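Long-range contacts in pseudouridine synthase (Pyrococcus abyssi, PDB 2AUS), which probably isomerises uridine to pseudouridine in RNA, as the archaeal Cbf5 member of the TruB family, with a PUA domain of the kind that binds RNA: residues A[18-22]-A[306-312]; A[250-256]-A[286-292]; A[260-265]-A[326-332]. All blocks are in the same frame, centred on the assembly; numbering follows the deposited sequence.

How the contacts relate
All three contacts lie in or against the PUA domain, and their chemistry changes with depth. Contact 2 is the central one: two parallel strands joined by backbone hydrogen bonds, with mainly buried side chains on the inner face. It has the most buried residues; contacts 1 and 3 lie further out, their centres about 23 Å apart. In contact 1 an edge strand from the N-terminal region meets a helix through an isoleucine pair and a lysine on helix carbonyls; in contact 3 a histidine lies between two long basic side chains. Met309 of contact 1 packs on Ile253 of contact 2, while Thr291 of contact 2 touches both Val260 and Tyr330 of contact 3.

Contact 1: residues A[18-22]-A[306-312]; sequences VIVKD and TQEMIER
Ile19 and Ile310 set their side chains across each other at about a right angle, the end of one meeting the fork of the other. CD1 of Ile310 lies 3.3 Å from CG2 of Ile19, tighter than usual van der Waals contact, and 3.7 Å from Ile19 CD1, so both branches of Ile19 close on a single methyl. One helical turn earlier, the methyl CG2 of Thr306 comes within 3.9 Å of Ile19 CD1. The hydroxyl OG1 of Thr306 bonds instead to Asn278 O and Ile281 N. The arrangement belongs to the PUA domain: strand 18-20, supplied by the N-terminal region, runs antiparallel to strand 274-278 at the sheet margin, and helix 306-311, which links strands 296-302 and 316-323, packs against it. Met309 turns the other way, onto Ile253, Ile274 and Leu277. Lys21 brings a different chemistry to the last turn of this helix. Its chain runs extended from the backbone and bends only at the end (chi4 67°), which carries NZ among the terminal carbonyls. NZ donates to Met309 O at 2.8 Å, in the carbonyl plane and on a lone pair (C=O...N angle 144°). It also donates to Arg312 O at 3.1 Å, this time almost in line with the C=O bond (173°). The partial negative charge at the C-terminal end of the helix probably helps to hold the ammonium of Lys21.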
loop_
_atom_site.group_PDB
_atom_site.type_symbol
_atom_site.label_atom_id
_atom_site.label_comp_id
_atom_site.label_asym_id
_atom_site.label_seq_id
_atom_site.Cartn_x
_atom_site.Cartn_y
_atom_site.Cartn_z
ATOM N N VAL A 18 29.920 -8.830 -37.631
ATOM C CA VAL A 18 29.497 -10.211 -37.835
ATOM C C VAL A 18 30.389 -10.870 -38.885
ATOM O O VAL A 18 30.605 -10.321 -39.962
ATOM C CB VAL A 18 28.028 -10.294 -38.321
ATOM C CG1 VAL A 18 27.661 -11.742 -38.618
ATOM C CG2 VAL A 18 27.090 -9.722 -37.273
ATOM N N ILE A 19 30.907 -12.048 -38.566
ATOM C CA ILE A 19 31.766 -12.765 -39.490
ATOM C C ILE A 19 31.069 -14.043 -39.950
ATOM O O ILE A 19 30.729 -14.904 -39.138
ATOM C CB ILE A 19 33.110 -13.119 -38.828
ATOM C CG1 ILE A 19 33.779 -11.836 -38.319
ATOM C CG2 ILE A 19 34.012 -13.839 -39.825
ATOM C CD1 ILE A 19 35.094 -12.059 -37.625
ATOM N N VAL A 20 30.853 -14.147 -41.257
ATOM C CA VAL A 20 30.178 -15.299 -41.838
ATOM C C VAL A 20 31.128 -16.447 -42.135
ATOM O O VAL A 20 32.112 -16.300 -42.856
ATOM C CB VAL A 20 29.446 -14.920 -43.137
ATOM C CG1 VAL A 20 28.767 -16.138 -43.719
ATOM C CG2 VAL A 20 28.429 -13.840 -42.859
ATOM N N LYS A 21 30.813 -17.601 -41.567
ATOM C CA LYS A 21 31.617 -18.796 -41.751
ATOM C C LYS A 21 31.014 -19.604 -42.907
ATOM O O LYS A 21 31.735 -20.087 -43.777
ATOM C CB LYS A 21 31.610 -19.597 -40.445
ATOM C CG LYS A 21 32.580 -20.766 -40.355
ATOM C CD LYS A 21 32.471 -21.406 -38.971
ATOM C CE LYS A 21 33.212 -22.732 -38.873
ATOM N NZ LYS A 21 34.682 -22.577 -38.980
ATOM N N ASP A 22 29.686 -19.720 -42.923
ATOM C CA ASP A 22 28.978 -20.474 -43.956
ATOM C C ASP A 22 28.055 -19.555 -44.755
ATOM O O ASP A 22 26.908 -19.339 -44.362
ATOM C CB ASP A 22 28.140 -21.586 -43.310
ATOM C CG ASP A 22 27.568 -22.569 -44.332
ATOM O OD1 ASP A 22 27.177 -22.140 -45.442
ATOM O OD2 ASP A 22 27.493 -23.777 -44.017
ATOM N N THR A 306 36.396 -16.054 -31.261
ATOM C CA THR A 306 35.781 -15.912 -32.573
ATOM C C THR A 306 36.710 -16.461 -33.643
ATOM O O THR A 306 36.283 -17.206 -34.528
ATOM C CB THR A 306 35.492 -14.435 -32.914
ATOM O OG1 THR A 306 34.402 -13.959 -32.118
ATOM C CG2 THR A 306 35.139 -14.290 -34.381
ATOM N N GLN A 307 37.981 -16.081 -33.558
ATOM C CA GLN A 307 38.976 -16.510 -34.531
ATOM C C GLN A 307 39.104 -18.027 -34.580
ATOM O O GLN A 307 39.159 -18.618 -35.658
ATOM C CB GLN A 307 40.336 -15.882 -34.210
ATOM C CG GLN A 307 41.366 -16.064 -35.315
ATOM C CD GLN A 307 40.844 -15.609 -36.670
ATOM O OE1 GLN A 307 40.333 -14.496 -36.810
ATOM N NE2 GLN A 307 40.974 -16.471 -37.676
ATOM N N GLU A 308 39.166 -18.654 -33.413
ATOM C CA GLU A 308 39.272 -20.104 -33.353
ATOM C C GLU A 308 38.032 -20.765 -33.954
ATOM O O GLU A 308 38.134 -21.762 -34.672
ATOM C CB GLU A 308 39.472 -20.554 -31.903
ATOM C CG GLU A 308 40.935 -20.618 -31.494
ATOM C CD GLU A 308 41.150 -20.387 -30.011
ATOM O OE1 GLU A 308 40.343 -20.893 -29.203
ATOM O OE2 GLU A 308 42.141 -19.705 -29.657
ATOM N N MET A 309 36.861 -20.203 -33.675
ATOM C CA MET A 309 35.623 -20.762 -34.206
ATOM C C MET A 309 35.584 -20.683 -35.726
ATOM O O MET A 309 35.006 -21.548 -36.391
ATOM C CB MET A 309 34.408 -20.054 -33.595
ATOM C CG MET A 309 34.166 -20.441 -32.146
ATOM S SD MET A 309 32.673 -19.734 -31.431
ATOM C CE MET A 309 33.354 -18.754 -30.085
ATOM N N ILE A 310 36.214 -19.653 -36.280
ATOM C CA ILE A 310 36.247 -19.495 -37.723
ATOM C C ILE A 310 37.318 -20.389 -38.344
ATOM O O ILE A 310 37.076 -21.041 -39.362
ATOM C CB ILE A 310 36.538 -18.042 -38.118
ATOM C CG1 ILE A 310 35.458 -17.123 -37.552
ATOM C CG2 ILE A 310 36.588 -17.918 -39.635
ATOM C CD1 ILE A 310 35.766 -15.659 -37.720
ATOM N N GLU A 311 38.491 -20.430 -37.718
ATOM C CA GLU A 311 39.604 -21.231 -38.226
ATOM C C GLU A 311 39.390 -22.735 -38.097
ATOM O O GLU A 311 39.433 -23.460 -39.090
ATOM C CB GLU A 311 40.902 -20.854 -37.506
ATOM C CG GLU A 311 41.265 -19.387 -37.589
ATOM C CD GLU A 311 42.499 -19.044 -36.774
ATOM O OE1 GLU A 311 42.549 -19.408 -35.577
ATOM O OE2 GLU A 311 43.419 -18.409 -37.335
ATOM N N ARG A 312 39.175 -23.201 -36.869
ATOM C CA ARG A 312 38.969 -24.620 -36.613
ATOM C C ARG A 312 37.752 -25.152 -37.345
ATOM O O ARG A 312 36.953 -24.387 -37.882
ATOM C CB ARG A 312 38.845 -24.873 -35.108
ATOM C CG ARG A 312 40.117 -24.519 -34.355
ATOM C CD ARG A 312 39.960 -24.638 -32.851
ATOM N NE ARG A 312 41.169 -24.199 -32.156
ATOM C CZ ARG A 312 41.239 -23.956 -30.851
ATOM N NH1 ARG A 312 40.164 -24.110 -30.083
ATOM N NH2 ARG A 312 42.380 -23.547 -30.311
#

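Contact 2: residues A[250-256]-A[286-292]; sequences LPKIWIK and LVAIMTL
Ile253 O accepts the N-H of Met290 over 2.7 Å, in a nearly straight bond (173° at the hydrogen), and the CA of Ile289 adds a C-H...O contact to the same oxygen. This is the middle of a parallel pair in the mixed sheet of the PUA domain, where strands 252-255 and 286-291 run in the same direction with 29° between their axes. The alternating bonds of parallel pairing run on either side of it: Ala288 N donates to Pro251 O, Ile253 N to Ala288 O, and Ile255 N to Met290 O, while the CA atoms of Lys252 and Trp254 lean on the oxygens of Ala288 and Met290.

Side chains alternate between two faces. On the inner one, Ile253 packs on Val318 and Ile289 on Val320, while Ile255 turns toward Val260 and Val263. The first torsion of Ile255 (chi1 65°) sets CG1 between its backbone N and carbonyl carbon, and CD1 thereby reaches Ile289 CG2 at 3.6 Å. On the other face Trp254 and Met290 lie side by side and point the same way. Met290 CB sits over one face of the indole, 3.5 Å from Trp254 CD1, and Lys252 CB also lies over that face, offset toward the rim. The Met290 chain bends at its second and third torsions, with CG 3.9 Å from Lys252 CD. The bond from NE1 to Asp294 helps to fix the rotation of the indole, and Lys276 adds a cation-pi contact. At the ring edge, in its plane, Thr291 O approaches Trp254 CD1 to 3.3 Å. Where the strands separate, a water bridges them, donating to Ile255 O (2.6 Å) and accepting from Leu292 N (2.8 Å).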
loop_
_atom_site.group_PDB
_atom_site.type_symbol
_atom_site.label_atom_id
_atom_site.label_comp_id
_atom_site.label_asym_id
_atom_site.label_seq_id
_atom_site.Cartn_x
_atom_site.Cartn_y
_atom_site.Cartn_z
ATOM N N LEU A 250 24.424 -8.950 -26.029
ATOM C CA LEU A 250 25.369 -10.056 -25.917
ATOM C C LEU A 250 25.966 -10.475 -27.247
ATOM O O LEU A 250 25.355 -10.302 -28.297
ATOM C CB LEU A 250 24.705 -11.296 -25.315
ATOM C CG LEU A 250 24.147 -11.284 -23.897
ATOM C CD1 LEU A 250 23.695 -12.694 -23.559
ATOM C CD2 LEU A 250 25.197 -10.801 -22.919
ATOM N N PRO A 251 27.188 -11.027 -27.216
ATOM C CA PRO A 251 27.866 -11.494 -28.429
ATOM C C PRO A 251 27.023 -12.691 -28.892
ATOM O O PRO A 251 26.573 -13.493 -28.065
ATOM C CB PRO A 251 29.230 -11.953 -27.910
ATOM C CG PRO A 251 29.418 -11.162 -26.651
ATOM C CD PRO A 251 28.055 -11.195 -26.035
ATOM N N LYS A 252 26.803 -12.829 -30.190
ATOM C CA LYS A 252 25.985 -13.932 -30.664
ATOM C C LYS A 252 26.667 -14.885 -31.620
ATOM O O LYS A 252 27.644 -14.531 -32.275
ATOM C CB LYS A 252 24.727 -13.377 -31.335
ATOM C CG LYS A 252 23.873 -12.551 -30.411
ATOM C CD LYS A 252 22.773 -11.836 -31.162
ATOM C CE LYS A 252 21.980 -10.946 -30.221
ATOM N NZ LYS A 252 20.902 -10.217 -30.939
ATOM N N ILE A 253 26.133 -16.102 -31.685
ATOM C CA ILE A 253 26.619 -17.135 -32.595
ATOM C C ILE A 253 25.368 -17.691 -33.267
ATOM O O ILE A 253 24.467 -18.195 -32.599
ATOM C CB ILE A 253 27.343 -18.277 -31.844
ATOM C CG1 ILE A 253 28.567 -17.715 -31.115
ATOM C CG2 ILE A 253 27.776 -19.379 -32.844
ATOM C CD1 ILE A 253 29.284 -18.730 -30.238
ATOM N N TRP A 254 25.306 -17.568 -34.586
ATOM C CA TRP A 254 24.169 -18.036 -35.363
ATOM C C TRP A 254 24.447 -19.441 -35.895
ATOM O O TRP A 254 25.482 -19.696 -36.506
ATOM C CB TRP A 254 23.906 -17.053 -36.506
ATOM C CG TRP A 254 23.321 -15.746 -36.045
ATOM C CD1 TRP A 254 21.993 -15.427 -35.972
ATOM C CD2 TRP A 254 24.041 -14.563 -35.647
ATOM N NE1 TRP A 254 21.843 -14.125 -35.565
ATOM C CE2 TRP A 254 23.082 -13.571 -35.353
ATOM C CE3 TRP A 254 25.407 -14.252 -35.504
ATOM C CZ2 TRP A 254 23.437 -12.269 -34.939
ATOM C CZ3 TRP A 254 25.768 -12.960 -35.092
ATOM C CH2 TRP A 254 24.779 -11.985 -34.808
ATOM N N ILE A 255 23.516 -20.358 -35.674
ATOM C CA ILE A 255 23.745 -21.729 -36.098
ATOM C C ILE A 255 22.772 -22.305 -37.104
ATOM O O ILE A 255 21.663 -21.798 -37.288
ATOM C CB ILE A 255 23.795 -22.653 -34.870
ATOM C CG1 ILE A 255 22.425 -22.684 -34.181
ATOM C CG2 ILE A 255 24.861 -22.138 -33.901
ATOM C CD1 ILE A 255 22.329 -23.665 -33.040
ATOM N N LYS A 256 23.214 -23.372 -37.766
ATOM C CA LYS A 256 22.413 -24.060 -38.771
ATOM C C LYS A 256 21.198 -24.687 -38.117
ATOM O O LYS A 256 21.214 -24.967 -36.919
ATOM C CB LYS A 256 23.237 -25.168 -39.437
ATOM C CG LYS A 256 24.561 -24.715 -39.988
ATOM C CD LYS A 256 25.342 -25.871 -40.607
ATOM C CE LYS A 256 26.720 -25.401 -41.057
ATOM N NZ LYS A 256 27.483 -26.463 -41.779
ATOM N N LEU A 286 30.007 -14.912 -22.008
ATOM C CA LEU A 286 28.620 -15.353 -22.042
ATOM C C LEU A 286 28.153 -15.017 -23.457
ATOM O O LEU A 286 28.270 -13.873 -23.900
ATOM C CB LEU A 286 27.798 -14.569 -21.026
ATOM C CG LEU A 286 26.276 -14.726 -21.037
ATOM C CD1 LEU A 286 25.884 -16.176 -20.793
ATOM C CD2 LEU A 286 25.685 -13.815 -19.963
ATOM N N VAL A 287 27.656 -16.015 -24.176
ATOM C CA VAL A 287 27.199 -15.775 -25.534
ATOM C C VAL A 287 25.788 -16.283 -25.731
ATOM O O VAL A 287 25.312 -17.133 -24.984
ATOM C CB VAL A 287 28.108 -16.458 -26.583
ATOM C CG1 VAL A 287 29.531 -15.932 -26.456
ATOM C CG2 VAL A 287 28.073 -17.983 -26.412
ATOM N N ALA A 288 25.117 -15.743 -26.739
ATOM C CA ALA A 288 23.765 -16.170 -27.052
ATOM C C ALA A 288 23.829 -16.925 -28.375
ATOM O O ALA A 288 24.357 -16.412 -29.352
ATOM C CB ALA A 288 22.844 -14.959 -27.170
ATOM N N ILE A 289 23.309 -18.149 -28.388
ATOM C CA ILE A 289 23.282 -18.978 -29.586
ATOM C C ILE A 289 21.960 -18.677 -30.280
ATOM O O ILE A 289 20.896 -18.795 -29.673
ATOM C CB ILE A 289 23.313 -20.464 -29.234
ATOM C CG1 ILE A 289 24.608 -20.791 -28.472
ATOM C CG2 ILE A 289 23.150 -21.291 -30.506
ATOM C CD1 ILE A 289 24.736 -22.244 -28.107
ATOM N N MET A 290 22.031 -18.307 -31.555
ATOM C CA MET A 290 20.836 -17.924 -32.292
ATOM C C MET A 290 20.569 -18.772 -33.517
ATOM O O MET A 290 21.496 -19.318 -34.120
ATOM C CB MET A 290 20.968 -16.466 -32.762
ATOM C CG MET A 290 21.452 -15.461 -31.705
ATOM S SD MET A 290 20.365 -15.180 -30.304
ATOM C CE MET A 290 19.073 -14.193 -31.027
ATOM N N THR A 291 19.299 -18.858 -33.901
ATOM C CA THR A 291 18.950 -19.585 -35.112
ATOM C C THR A 291 19.139 -18.550 -36.218
ATOM O O THR A 291 19.311 -17.354 -35.942
ATOM C CB THR A 291 17.469 -19.981 -35.189
ATOM O OG1 THR A 291 16.678 -18.787 -35.285
ATOM C CG2 THR A 291 17.037 -20.815 -33.978
ATOM N N LEU A 292 19.069 -19.005 -37.465
ATOM C CA LEU A 292 19.212 -18.109 -38.602
ATOM C C LEU A 292 18.034 -17.138 -38.722
ATOM O O LEU A 292 18.061 -16.233 -39.551
ATOM C CB LEU A 292 19.384 -18.922 -39.895
ATOM C CG LEU A 292 20.719 -19.679 -39.887
ATOM C CD1 LEU A 292 20.873 -20.582 -41.115
ATOM C CD2 LEU A 292 21.830 -18.655 -39.824
HETATM O O HOH W 1 19.064 -21.805 -37.707
#

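Contact 3: residues A[260-265]-A[326-332]; sequences VAAVAH and PRDWYPK
His265 lies between Arg327 and Lys332, at the end of the PUA-domain helix 257-264, against which the chain's C-terminal tail folds back. The main interactions are CH-pi. Arg327 CG stands 4.1 Å from the centroid of the His265 ring over one face, and Lys332 CD stands 3.9 Å from it over the opposite face, the lysine chain being extended past CG and sliding by the ring in the opposite direction. The guanidinium of Arg327 is turned 69° from the imidazole plane, with NH1 3.5 Å from His265 CD2. An alanine in place of His265 would probably leave Arg327 and Lys332 without the ring that separates them, and Ala261 O without its second donor.

Apolar packing forms the second group. Val260 lies over one face of the Tyr330 ring with CG2, while its CG1 comes 3.6 Å from Tyr330 CD2; Tyr330 OH bonds to Glu295 and Lys293. Ala261 CB fits close against Tyr330 O and Lys332 CG.

At the end of the helix, Ala261 O accepts His265 N at 2.9 Å and His265 ND1 at 2.6 Å, from opposite faces of its carbonyl plane.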
loop_
_atom_site.group_PDB
_atom_site.type_symbol
_atom_site.label_atom_id
_atom_site.label_comp_id
_atom_site.label_asym_id
_atom_site.label_seq_id
_atom_site.Cartn_x
_atom_site.Cartn_y
_atom_site.Cartn_z
ATOM N N VAL A 260 20.559 -26.498 -34.364
ATOM C CA VAL A 260 19.547 -26.024 -33.428
ATOM C C VAL A 260 18.893 -27.227 -32.748
ATOM O O VAL A 260 18.683 -27.229 -31.537
ATOM C CB VAL A 260 18.446 -25.206 -34.127
ATOM C CG1 VAL A 260 17.382 -24.821 -33.108
ATOM C CG2 VAL A 260 19.035 -23.953 -34.764
ATOM N N ALA A 261 18.573 -28.247 -33.536
ATOM C CA ALA A 261 17.937 -29.446 -33.009
ATOM C C ALA A 261 18.833 -30.114 -31.971
ATOM O O ALA A 261 18.378 -30.489 -30.884
ATOM C CB ALA A 261 17.632 -30.427 -34.148
ATOM N N ALA A 262 20.111 -30.255 -32.306
ATOM C CA ALA A 262 21.066 -30.881 -31.403
ATOM C C ALA A 262 21.190 -30.100 -30.095
ATOM O O ALA A 262 21.184 -30.689 -29.009
ATOM C CB ALA A 262 22.430 -30.993 -32.086
ATOM N N VAL A 263 21.307 -28.779 -30.192
ATOM C CA VAL A 263 21.426 -27.956 -28.998
ATOM C C VAL A 263 20.121 -27.976 -28.210
ATOM O O VAL A 263 20.133 -28.024 -26.983
ATOM C CB VAL A 263 21.793 -26.490 -29.350
ATOM C CG1 VAL A 263 21.705 -25.623 -28.116
ATOM C CG2 VAL A 263 23.194 -26.431 -29.921
ATOM N N ALA A 264 18.995 -27.946 -28.916
ATOM C CA ALA A 264 17.692 -27.982 -28.257
ATOM C C ALA A 264 17.521 -29.296 -27.487
ATOM O O ALA A 264 16.779 -29.355 -26.501
ATOM C CB ALA A 264 16.574 -27.841 -29.286
ATOM N N HIS A 265 18.189 -30.349 -27.950
ATOM C CA HIS A 265 18.103 -31.644 -27.289
ATOM C C HIS A 265 19.178 -31.846 -26.223
ATOM O O HIS A 265 19.424 -32.973 -25.794
ATOM C CB HIS A 265 18.170 -32.776 -28.317
ATOM C CG HIS A 265 16.906 -32.954 -29.102
ATOM N ND1 HIS A 265 16.425 -31.991 -29.962
ATOM C CD2 HIS A 265 16.015 -33.973 -29.143
ATOM C CE1 HIS A 265 15.291 -32.408 -30.499
ATOM N NE2 HIS A 265 15.020 -33.607 -30.018
ATOM N N PRO A 326 12.362 -24.825 -27.647
ATOM C CA PRO A 326 11.710 -26.112 -27.373
ATOM C C PRO A 326 12.162 -27.136 -28.428
ATOM O O PRO A 326 12.529 -26.758 -29.544
ATOM C CB PRO A 326 10.223 -25.773 -27.457
ATOM C CG PRO A 326 10.187 -24.622 -28.443
ATOM C CD PRO A 326 11.378 -23.795 -28.025
ATOM N N ARG A 327 12.143 -28.417 -28.076
ATOM C CA ARG A 327 12.578 -29.471 -28.993
ATOM C C ARG A 327 11.781 -29.598 -30.286
ATOM O O ARG A 327 12.283 -30.133 -31.271
ATOM C CB ARG A 327 12.554 -30.822 -28.283
ATOM C CG ARG A 327 13.530 -30.930 -27.128
ATOM C CD ARG A 327 13.197 -32.129 -26.252
ATOM N NE ARG A 327 14.007 -32.155 -25.042
ATOM C CZ ARG A 327 15.015 -32.994 -24.834
ATOM N NH1 ARG A 327 15.342 -33.889 -25.758
ATOM N NH2 ARG A 327 15.699 -32.934 -23.698
ATOM N N ASP A 328 10.559 -29.082 -30.291
ATOM C CA ASP A 328 9.662 -29.194 -31.442
ATOM C C ASP A 328 9.775 -28.178 -32.583
ATOM O O ASP A 328 9.282 -28.436 -33.682
ATOM C CB ASP A 328 8.216 -29.216 -30.928
ATOM C CG ASP A 328 7.195 -29.432 -32.038
ATOM O OD1 ASP A 328 6.672 -28.418 -32.568
ATOM O OD2 ASP A 328 6.933 -30.619 -32.374
ATOM N N TRP A 329 10.403 -27.030 -32.346
ATOM C CA TRP A 329 10.514 -26.026 -33.396
ATOM C C TRP A 329 11.433 -26.458 -34.526
ATOM O O TRP A 329 11.105 -26.268 -35.688
ATOM C CB TRP A 329 10.967 -24.685 -32.809
ATOM C CG TRP A 329 9.901 -24.035 -31.960
ATOM C CD1 TRP A 329 8.696 -24.577 -31.588
ATOM C CD2 TRP A 329 9.962 -22.741 -31.347
ATOM N NE1 TRP A 329 8.015 -23.704 -30.777
ATOM C CE2 TRP A 329 8.772 -22.572 -30.607
ATOM C CE3 TRP A 329 10.917 -21.715 -31.334
ATOM C CZ2 TRP A 329 8.500 -21.413 -29.878
ATOM C CZ3 TRP A 329 10.646 -20.563 -30.608
ATOM C CH2 TRP A 329 9.449 -20.427 -29.883
ATOM N N TYR A 330 12.581 -27.031 -34.184
ATOM C CA TYR A 330 13.536 -27.516 -35.183
ATOM C C TYR A 330 13.737 -28.977 -34.789
ATOM O O TYR A 330 14.768 -29.360 -34.236
ATOM C CB TYR A 330 14.858 -26.743 -35.091
ATOM C CG TYR A 330 14.752 -25.297 -35.537
ATOM C CD1 TYR A 330 15.217 -24.900 -36.791
ATOM C CD2 TYR A 330 14.181 -24.331 -34.707
ATOM C CE1 TYR A 330 15.121 -23.574 -37.209
ATOM C CE2 TYR A 330 14.074 -23.001 -35.113
ATOM C CZ TYR A 330 14.547 -22.633 -36.370
ATOM O OH TYR A 330 14.413 -21.342 -36.809
ATOM N N PRO A 331 12.747 -29.817 -35.094
ATOM C CA PRO A 331 12.767 -31.246 -34.766
ATOM C C PRO A 331 13.853 -32.114 -35.364
ATOM O O PRO A 331 14.300 -31.890 -36.489
ATOM C CB PRO A 331 11.388 -31.706 -35.216
ATOM C CG PRO A 331 11.203 -30.914 -36.472
ATOM C CD PRO A 331 11.645 -29.518 -36.029
ATOM N N LYS A 332 14.279 -33.107 -34.592
ATOM C CA LYS A 332 15.237 -34.075 -35.088
ATOM C C LYS A 332 14.359 -35.082 -35.816
ATOM O O LYS A 332 13.391 -35.599 -35.245
ATOM C CB LYS A 332 15.975 -34.771 -33.946
ATOM C CG LYS A 332 17.134 -33.981 -33.387
ATOM C CD LYS A 332 17.990 -34.862 -32.507
ATOM C CE LYS A 332 19.139 -34.091 -31.895
ATOM N NZ LYS A 332 19.973 -34.985 -31.045
#